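Local atomic coordinates of leucine aminopeptidase (Legionella pneumophila, PDB entry 5GNE), a protein that probably removes amino acids from the N-terminus of peptides as a zinc-dependent aminopeptidase of the M28 family. Residues Thr83-Ile88 with Lys283-Lys288; Thr329-Thr334 with Val359-Leu364. All coordinates share one frame; numbering follows the deposited sequence.

Interaction 1 (Thr83-Ile88 with Lys283-Lys288)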
ATOM      1  N   THR A  83      18.534   0.522   0.179  1.00 41.97           N
ATOM      2  CA  THR A  83      18.472   1.136   1.513  1.00 47.11           C
ATOM      3  C   THR A  83      18.771   2.637   1.493  1.00 45.40           C
ATOM      4  O   THR A  83      18.956   3.250   2.518  1.00 54.18           O
ATOM      5  CB  THR A  83      19.446   0.469   2.504  1.00 39.34           C
ATOM      6  OG1 THR A  83      20.782   0.582   2.014  1.00 46.57           O
ATOM      7  CG2 THR A  83      19.114  -0.995   2.680  1.00 42.11           C
ATOM      8  N   SER A  84      18.792   3.217   0.306  1.00 56.29           N
ATOM      9  CA  SER A  84      18.998   4.638   0.132  1.00 45.76           C
ATOM     10  C   SER A  84      18.083   5.128  -0.955  1.00 51.04           C
ATOM     11  O   SER A  84      17.695   4.359  -1.815  1.00 68.60           O
ATOM     12  CB  SER A  84      20.454   4.905  -0.230  1.00 50.84           C
ATOM     13  OG  SER A  84      20.762   4.271  -1.458  1.00 57.24           O
ATOM     14  N   TYR A  85      17.749   6.407  -0.943  1.00 65.94           N
ATOM     15  CA  TYR A  85      16.978   6.961  -2.046  1.00 76.48           C
ATOM     16  C   TYR A  85      17.415   8.354  -2.421  1.00 65.12           C
ATOM     17  O   TYR A  85      17.800   9.139  -1.577  1.00 67.80           O
ATOM     18  CB  TYR A  85      15.473   6.952  -1.722  1.00 85.69           C
ATOM     19  CG  TYR A  85      15.039   7.871  -0.598  1.00104.23           C
ATOM     20  CD1 TYR A  85      14.663   9.197  -0.835  1.00111.72           C
ATOM     21  CD2 TYR A  85      14.987   7.403   0.709  1.00115.33           C
ATOM     22  CE1 TYR A  85      14.256  10.033   0.216  1.00115.24           C
ATOM     23  CE2 TYR A  85      14.584   8.226   1.763  1.00117.81           C
ATOM     24  CZ  TYR A  85      14.219   9.536   1.516  1.00112.90           C
ATOM     25  OH  TYR A  85      13.821  10.335   2.570  1.00101.00           O
ATOM     26  N   HIS A  86      17.341   8.649  -3.711  1.00 68.58           N
ATOM     27  CA  HIS A  86      17.617   9.984  -4.181  1.00 68.92           C
ATOM     28  C   HIS A  86      16.324  10.629  -4.719  1.00 69.99           C
ATOM     29  O   HIS A  86      15.564  10.026  -5.475  1.00 63.28           O
ATOM     30  CB  HIS A  86      18.705   9.937  -5.255  1.00 74.87           C
ATOM     31  CG  HIS A  86      20.010   9.383  -4.767  1.00 84.07           C
ATOM     32  ND1 HIS A  86      20.260   8.029  -4.705  1.00 92.29           N
ATOM     33  CD2 HIS A  86      21.136   9.993  -4.326  1.00 91.88           C
ATOM     34  CE1 HIS A  86      21.480   7.827  -4.242  1.00 94.63           C
ATOM     35  NE2 HIS A  86      22.034   9.004  -4.004  1.00 97.68           N
ATOM     36  N   SER A  87      16.092  11.865  -4.296  1.00 79.24           N
ATOM     37  CA  SER A  87      14.911  12.644  -4.643  1.00 74.70           C
ATOM     38  C   SER A  87      14.788  12.874  -6.151  1.00 92.46           C
ATOM     39  O   SER A  87      15.800  13.059  -6.826  1.00 99.79           O
ATOM     40  CB  SER A  87      14.958  13.989  -3.895  1.00 66.47           C
ATOM     41  OG  SER A  87      14.179  14.984  -4.530  1.00 74.44           O
ATOM     42  N   ILE A  88      13.566  12.849  -6.685  1.00 96.72           N
ATOM     43  CA  ILE A  88      13.366  13.165  -8.103  1.00 93.22           C
ATOM     44  C   ILE A  88      12.862  14.601  -8.286  1.00 92.56           C
ATOM     45  O   ILE A  88      11.670  14.886  -8.148  1.00 93.81           O
ATOM     46  CB  ILE A  88      12.381  12.207  -8.794  1.00 89.13           C
ATOM     47  CG1 ILE A  88      12.750  10.751  -8.518  1.00 73.54           C
ATOM     48  CG2 ILE A  88      12.400  12.444 -10.299  1.00 94.64           C
ATOM     49  CD1 ILE A  88      11.548   9.813  -8.583  1.00 57.70           C
ATOM     50  N   LYS A 283       7.202  11.809   5.151  1.00 63.65           N
ATOM     51  CA  LYS A 283       8.207  12.575   4.427  1.00 73.70           C
ATOM     52  C   LYS A 283       9.439  11.782   3.984  1.00 72.06           C
ATOM     53  O   LYS A 283      10.268  12.318   3.253  1.00 79.30           O
ATOM     54  CB  LYS A 283       8.666  13.803   5.218  1.00 65.04           C
ATOM     55  CG  LYS A 283       8.305  13.891   6.678  1.00 80.82           C
ATOM     56  CD  LYS A 283       8.883  15.212   7.213  1.00 91.73           C
ATOM     57  CE  LYS A 283       8.513  15.508   8.654  1.00101.51           C
ATOM     58  NZ  LYS A 283       9.362  16.610   9.204  1.00107.59           N
ATOM     59  N   ASP A 284       9.598  10.539   4.420  1.00 69.48           N
ATOM     60  CA  ASP A 284      10.695   9.750   3.863  1.00 80.12           C
ATOM     61  C   ASP A 284      10.208   8.670   2.880  1.00 69.08           C
ATOM     62  O   ASP A 284       9.110   8.129   2.995  1.00 65.58           O
ATOM     63  CB  ASP A 284      11.585   9.170   4.984  1.00 90.99           C
ATOM     64  CG  ASP A 284      10.797   8.528   6.108  1.00 89.77           C
ATOM     65  OD1 ASP A 284       9.986   7.627   5.834  1.00 85.50           O
ATOM     66  OD2 ASP A 284      11.012   8.929   7.281  1.00 82.41           O
ATOM     67  N   TYR A 285      11.051   8.370   1.905  1.00 56.24           N
ATOM     68  CA  TYR A 285      10.764   7.318   0.957  1.00 55.03           C
ATOM     69  C   TYR A 285       9.520   7.614   0.122  1.00 55.24           C
ATOM     70  O   TYR A 285       8.841   6.706  -0.333  1.00 51.61           O
ATOM     71  CB  TYR A 285      10.635   5.974   1.677  1.00 61.27           C
ATOM     72  CG  TYR A 285      11.937   5.215   1.700  1.00 68.60           C
ATOM     73  CD1 TYR A 285      12.277   4.360   0.650  1.00 79.18           C
ATOM     74  CD2 TYR A 285      12.834   5.358   2.742  1.00 62.95           C
ATOM     75  CE1 TYR A 285      13.472   3.665   0.645  1.00 77.87           C
ATOM     76  CE2 TYR A 285      14.033   4.672   2.746  1.00 70.06           C
ATOM     77  CZ  TYR A 285      14.344   3.828   1.696  1.00 81.69           C
ATOM     78  OH  TYR A 285      15.533   3.142   1.696  1.00 97.75           O
ATOM     79  N   VAL A 286       9.258   8.902  -0.086  1.00 46.44           N
ATOM     80  CA  VAL A 286       8.155   9.392  -0.921  1.00 43.50           C
ATOM     81  C   VAL A 286       8.698  10.503  -1.797  1.00 42.09           C
ATOM     82  O   VAL A 286       9.791  10.984  -1.559  1.00 51.29           O
ATOM     83  CB  VAL A 286       6.963   9.932  -0.093  1.00 48.88           C
ATOM     84  CG1 VAL A 286       6.252   8.798   0.630  1.00 50.95           C
ATOM     85  CG2 VAL A 286       7.449  10.973   0.912  1.00 45.58           C
ATOM     86  N   ASP A 287       7.956  10.880  -2.826  1.00 44.37           N
ATOM     87  CA  ASP A 287       8.300  12.026  -3.665  1.00 45.70           C
ATOM     88  C   ASP A 287       7.867  13.303  -2.973  1.00 51.98           C
ATOM     89  O   ASP A 287       6.698  13.439  -2.604  1.00 55.08           O
ATOM     90  CB  ASP A 287       7.611  11.940  -5.028  1.00 44.76           C
ATOM     91  CG  ASP A 287       8.091  13.000  -5.998  1.00 48.55           C
ATOM     92  OD1 ASP A 287       7.335  13.944  -6.307  1.00 51.97           O
ATOM     93  OD2 ASP A 287       9.235  12.874  -6.471  1.00 59.28           O
ATOM     94  N   LYS A 288       8.791  14.241  -2.803  1.00 59.00           N
ATOM     95  CA  LYS A 288       8.470  15.492  -2.123  1.00 60.12           C
ATOM     96  C   LYS A 288       7.512  16.328  -2.941  1.00 54.61           C
ATOM     97  O   LYS A 288       6.566  16.862  -2.391  1.00 59.83           O
ATOM     98  CB  LYS A 288       9.756  16.290  -1.834  1.00 68.16           C
ATOM     99  CG  LYS A 288       9.602  17.625  -1.068  1.00 81.11           C
ATOM    100  CD  LYS A 288       9.046  17.471   0.341  1.00 88.66           C
ATOM    101  CE  LYS A 288       8.952  18.820   1.091  1.00 96.61           C
ATOM    102  NZ  LYS A 288      10.287  19.442   1.433  1.00 95.78           N
TER

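Interaction 2 (Thr329-Thr334 with Val359-Leu364)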
ATOM      1  N   THR A 329       3.343   8.917  -2.975  1.00 40.60           N
ATOM      2  CA  THR A 329       2.860   9.671  -1.820  1.00 35.11           C
ATOM      3  C   THR A 329       2.058   8.761  -0.881  1.00 37.61           C
ATOM      4  O   THR A 329       1.408   7.812  -1.331  1.00 38.69           O
ATOM      5  CB  THR A 329       1.998  10.875  -2.245  1.00 37.81           C
ATOM      6  OG1 THR A 329       1.609  11.604  -1.077  1.00 43.94           O
ATOM      7  CG2 THR A 329       0.739  10.429  -2.956  1.00 32.68           C
ATOM      8  N   TYR A 330       2.111   9.040   0.414  1.00 35.15           N
ATOM      9  CA  TYR A 330       1.513   8.159   1.422  1.00 39.88           C
ATOM     10  C   TYR A 330       0.805   8.939   2.543  1.00 45.16           C
ATOM     11  O   TYR A 330       1.433   9.335   3.521  1.00 50.90           O
ATOM     12  CB  TYR A 330       2.605   7.217   1.981  1.00 37.81           C
ATOM     13  CG  TYR A 330       2.210   6.227   3.079  1.00 35.48           C
ATOM     14  CD1 TYR A 330       0.878   5.945   3.396  1.00 39.90           C
ATOM     15  CD2 TYR A 330       3.192   5.567   3.795  1.00 41.86           C
ATOM     16  CE1 TYR A 330       0.557   5.052   4.418  1.00 34.07           C
ATOM     17  CE2 TYR A 330       2.883   4.674   4.805  1.00 31.93           C
ATOM     18  CZ  TYR A 330       1.572   4.427   5.113  1.00 36.29           C
ATOM     19  OH  TYR A 330       1.299   3.520   6.110  1.00 42.47           O
ATOM     20  N   PRO A 331      -0.506   9.195   2.392  1.00 46.24           N
ATOM     21  CA  PRO A 331      -1.264   9.800   3.505  1.00 39.45           C
ATOM     22  C   PRO A 331      -1.591   8.760   4.591  1.00 43.19           C
ATOM     23  O   PRO A 331      -1.993   7.634   4.268  1.00 42.23           O
ATOM     24  CB  PRO A 331      -2.535  10.317   2.822  1.00 35.08           C
ATOM     25  CG  PRO A 331      -2.745   9.365   1.668  1.00 31.88           C
ATOM     26  CD  PRO A 331      -1.348   8.984   1.194  1.00 34.39           C
ATOM     27  N   SER A 332      -1.443   9.132   5.860  1.00 47.12           N
ATOM     28  CA  SER A 332      -1.685   8.194   6.953  1.00 48.23           C
ATOM     29  C   SER A 332      -2.609   8.720   8.081  1.00 56.55           C
ATOM     30  O   SER A 332      -2.596   9.899   8.430  1.00 53.80           O
ATOM     31  CB  SER A 332      -0.340   7.780   7.530  1.00 59.57           C
ATOM     32  OG  SER A 332      -0.503   6.788   8.511  1.00 76.89           O
ATOM     33  N   ALA A 333      -3.386   7.806   8.660  1.00 51.81           N
ATOM     34  CA  ALA A 333      -4.310   8.092   9.755  1.00 54.85           C
ATOM     35  C   ALA A 333      -3.655   8.629  11.034  1.00 59.20           C
ATOM     36  O   ALA A 333      -4.258   9.430  11.741  1.00 54.02           O
ATOM     37  CB  ALA A 333      -5.126   6.830  10.086  1.00 50.20           C
ATOM     38  N   THR A 334      -2.432   8.191  11.325  1.00 63.03           N
ATOM     39  CA  THR A 334      -1.757   8.524  12.591  1.00 62.44           C
ATOM     40  C   THR A 334      -0.323   9.004  12.371  1.00 63.67           C
ATOM     41  O   THR A 334       0.253   8.766  11.306  1.00 68.91           O
ATOM     42  CB  THR A 334      -1.716   7.318  13.556  1.00 66.78           C
ATOM     43  OG1 THR A 334      -1.027   6.237  12.922  1.00 79.40           O
ATOM     44  CG2 THR A 334      -3.113   6.854  13.918  1.00 71.96           C
ATOM     45  N   VAL A 359     -13.810   8.625   5.131  1.00 43.35           N
ATOM     46  CA  VAL A 359     -14.456   9.473   4.144  1.00 42.64           C
ATOM     47  C   VAL A 359     -13.469  10.553   3.695  1.00 48.89           C
ATOM     48  O   VAL A 359     -13.361  10.830   2.513  1.00 51.58           O
ATOM     49  CB  VAL A 359     -15.752  10.150   4.687  1.00 51.19           C
ATOM     50  CG1 VAL A 359     -16.167  11.304   3.775  1.00 45.50           C
ATOM     51  CG2 VAL A 359     -16.888   9.146   4.802  1.00 47.84           C
ATOM     52  N   ASN A 360     -12.721  11.143   4.626  1.00 53.27           N
ATOM     53  CA  ASN A 360     -11.740  12.163   4.243  1.00 50.25           C
ATOM     54  C   ASN A 360     -10.611  11.602   3.355  1.00 54.67           C
ATOM     55  O   ASN A 360     -10.224  12.244   2.382  1.00 54.28           O
ATOM     56  CB  ASN A 360     -11.161  12.862   5.475  1.00 49.24           C
ATOM     57  CG  ASN A 360     -12.133  13.903   6.084  1.00 57.84           C
ATOM     58  OD1 ASN A 360     -13.067  14.384   5.417  1.00 57.35           O
ATOM     59  ND2 ASN A 360     -11.896  14.262   7.348  1.00 44.23           N
ATOM     60  N   PHE A 361     -10.090  10.412   3.671  1.00 48.47           N
ATOM     61  CA  PHE A 361      -9.127   9.750   2.773  1.00 42.21           C
ATOM     62  C   PHE A 361      -9.736   9.447   1.400  1.00 38.11           C
ATOM     63  O   PHE A 361      -9.064   9.588   0.375  1.00 42.23           O
ATOM     64  CB  PHE A 361      -8.603   8.454   3.382  1.00 46.28           C
ATOM     65  CG  PHE A 361      -7.543   8.653   4.422  1.00 49.53           C
ATOM     66  CD1 PHE A 361      -7.885   8.800   5.757  1.00 52.38           C
ATOM     67  CD2 PHE A 361      -6.207   8.709   4.064  1.00 47.31           C
ATOM     68  CE1 PHE A 361      -6.912   9.000   6.736  1.00 58.16           C
ATOM     69  CE2 PHE A 361      -5.224   8.895   5.039  1.00 50.74           C
ATOM     70  CZ  PHE A 361      -5.580   9.042   6.377  1.00 48.29           C
ATOM     71  N   THR A 362     -11.012   9.075   1.365  1.00 39.51           N
ATOM     72  CA  THR A 362     -11.680   8.933   0.069  1.00 45.26           C
ATOM     73  C   THR A 362     -11.740  10.246  -0.694  1.00 43.26           C
ATOM     74  O   THR A 362     -11.450  10.280  -1.893  1.00 42.16           O
ATOM     75  CB  THR A 362     -13.117   8.370   0.224  1.00 38.17           C
ATOM     76  OG1 THR A 362     -13.049   7.196   1.026  1.00 38.46           O
ATOM     77  CG2 THR A 362     -13.705   7.992  -1.112  1.00 33.46           C
ATOM     78  N   LYS A 363     -12.062  11.334   0.007  1.00 48.33           N
ATOM     79  CA  LYS A 363     -12.028  12.649  -0.624  1.00 40.36           C
ATOM     80  C   LYS A 363     -10.647  12.921  -1.198  1.00 39.81           C
ATOM     81  O   LYS A 363     -10.516  13.263  -2.387  1.00 41.95           O
ATOM     82  CB  LYS A 363     -12.417  13.745   0.356  1.00 40.26           C
ATOM     83  CG  LYS A 363     -13.902  13.789   0.659  1.00 50.75           C
ATOM     84  CD  LYS A 363     -14.275  14.862   1.678  1.00 49.56           C
ATOM     85  CE  LYS A 363     -15.798  14.973   1.764  1.00 49.01           C
ATOM     86  NZ  LYS A 363     -16.279  15.742   2.916  1.00 57.43           N
ATOM     87  N   LEU A 364      -9.621  12.740  -0.369  1.00 37.30           N
ATOM     88  CA  LEU A 364      -8.260  12.992  -0.802  1.00 39.81           C
ATOM     89  C   LEU A 364      -7.907  12.207  -2.044  1.00 40.50           C
ATOM     90  O   LEU A 364      -7.468  12.776  -3.022  1.00 42.63           O
ATOM     91  CB  LEU A 364      -7.275  12.656   0.310  1.00 42.56           C
ATOM     92  CG  LEU A 364      -5.816  12.812  -0.120  1.00 47.09           C
ATOM     93  CD1 LEU A 364      -5.530  14.232  -0.556  1.00 38.52           C
ATOM     94  CD2 LEU A 364      -4.903  12.406   1.032  1.00 51.28           C
TER

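Interaction 1 (Thr83-Ile88 with Lys283-Lys288)
Tyr85 lays the CD2-CE2 edge of its ring over the face of Tyr285, with CD2 above the centre of that ring. The two planes meet at 55° with centroids 4.6 Å apart, an edge-to-face aromatic pair, and the shortest carbon approach is 3.5 Å between Tyr85 CE2 and Tyr285 CD2. Tyr85 in turn offers one of its own faces to the backbone of Tyr285: the CA lies 4.1 Å from the Tyr85 centroid, a CH-pi contact, while the phenol oxygen of Tyr85 reaches on to Asp284 CA. Tyr85 CG sits between the backbone N and the carbonyl carbon (chi1 67°), from where the ring extends toward 283-288. The contact joins the loop that follows helix 75-81 to the loop between strand 279-282 and helix 288-302 of the M28 peptidase fold, at the protein surface. Tyr285 crosses Tyr85 obliquely, its OH ending 3.3 Å from Thr83 C, and helix 318-323 packs against it through Val319, Thr322 and Asn323. Farther along, Ile88 CB comes within 4.0 Å of Asp287 OD2. Asp287 is the N-cap of helix 288-302, where its OD1 accepts a hydrogen bond from Leu290 N.

Interaction 2 (Thr329-Thr334 with Val359-Leu364)
Phe361 reaches from helix 355-373 to strand 328-332, its CB starting on a helix face turned toward the strand. With CG anti to the carbonyl carbon (chi1 -79°), the ring meets the strand through its far atoms. CD2 and, beyond it, CE2 approach Pro331 CB, with CE2 3.8 Å from that CB. Phe361 CE2 is also 3.6 Å from Pro331 O. At the tip, CZ meets the peptide link between Ser332 and Ala333, with Ser332 C 3.4 Å away; toward Pro331 and Ser332 the ring thus presents its edge. Phe361 CE1 lies 4.1 Å from Ala333 CA. One helical turn on, Leu364 CD2 touches CB and CG of Pro331, 3.6 Å from CB, the two side chains crossing obliquely. Here a helix packs on the central mixed sheet of the M28 alpha/beta fold, near the end of a strand that lies between strands 259-264 and 279-282. Ile279, Ala268 and Val211 of helix 202-221 also touch Phe361, and His357 forms an edge-to-face pair with it. The touching residues are buried and their side chains meet through carbon, although the Phe361 edge rests partly on peptide atoms and His357 NE2 makes a weak hydrogen bond to Ala333 O, consistent with mainly apolar packing.

In the fold
Interaction 1 lies at the surface and interaction 2 in the interior, their centres 19 Å apart, yet they meet directly: Val286 CG1 packs 4.3 Å from Thr329 CA and 4.2 Å from Tyr330 N. A backbone hydrogen bond between Asp287 and Thr328 also ties the loop 283-288 to strand 328-332. Helix 288-302, which Asp287 caps, extends the connection, because its Thr294 and Leu297 touch Leu364. Interaction 2 is nearer the two-zinc site: the side chain of Ser332 is about 7 Å from that of the zinc ligand Asp266 and about 9 Å from a zinc ion, whereas that of Asp284 is about 14 Å from one.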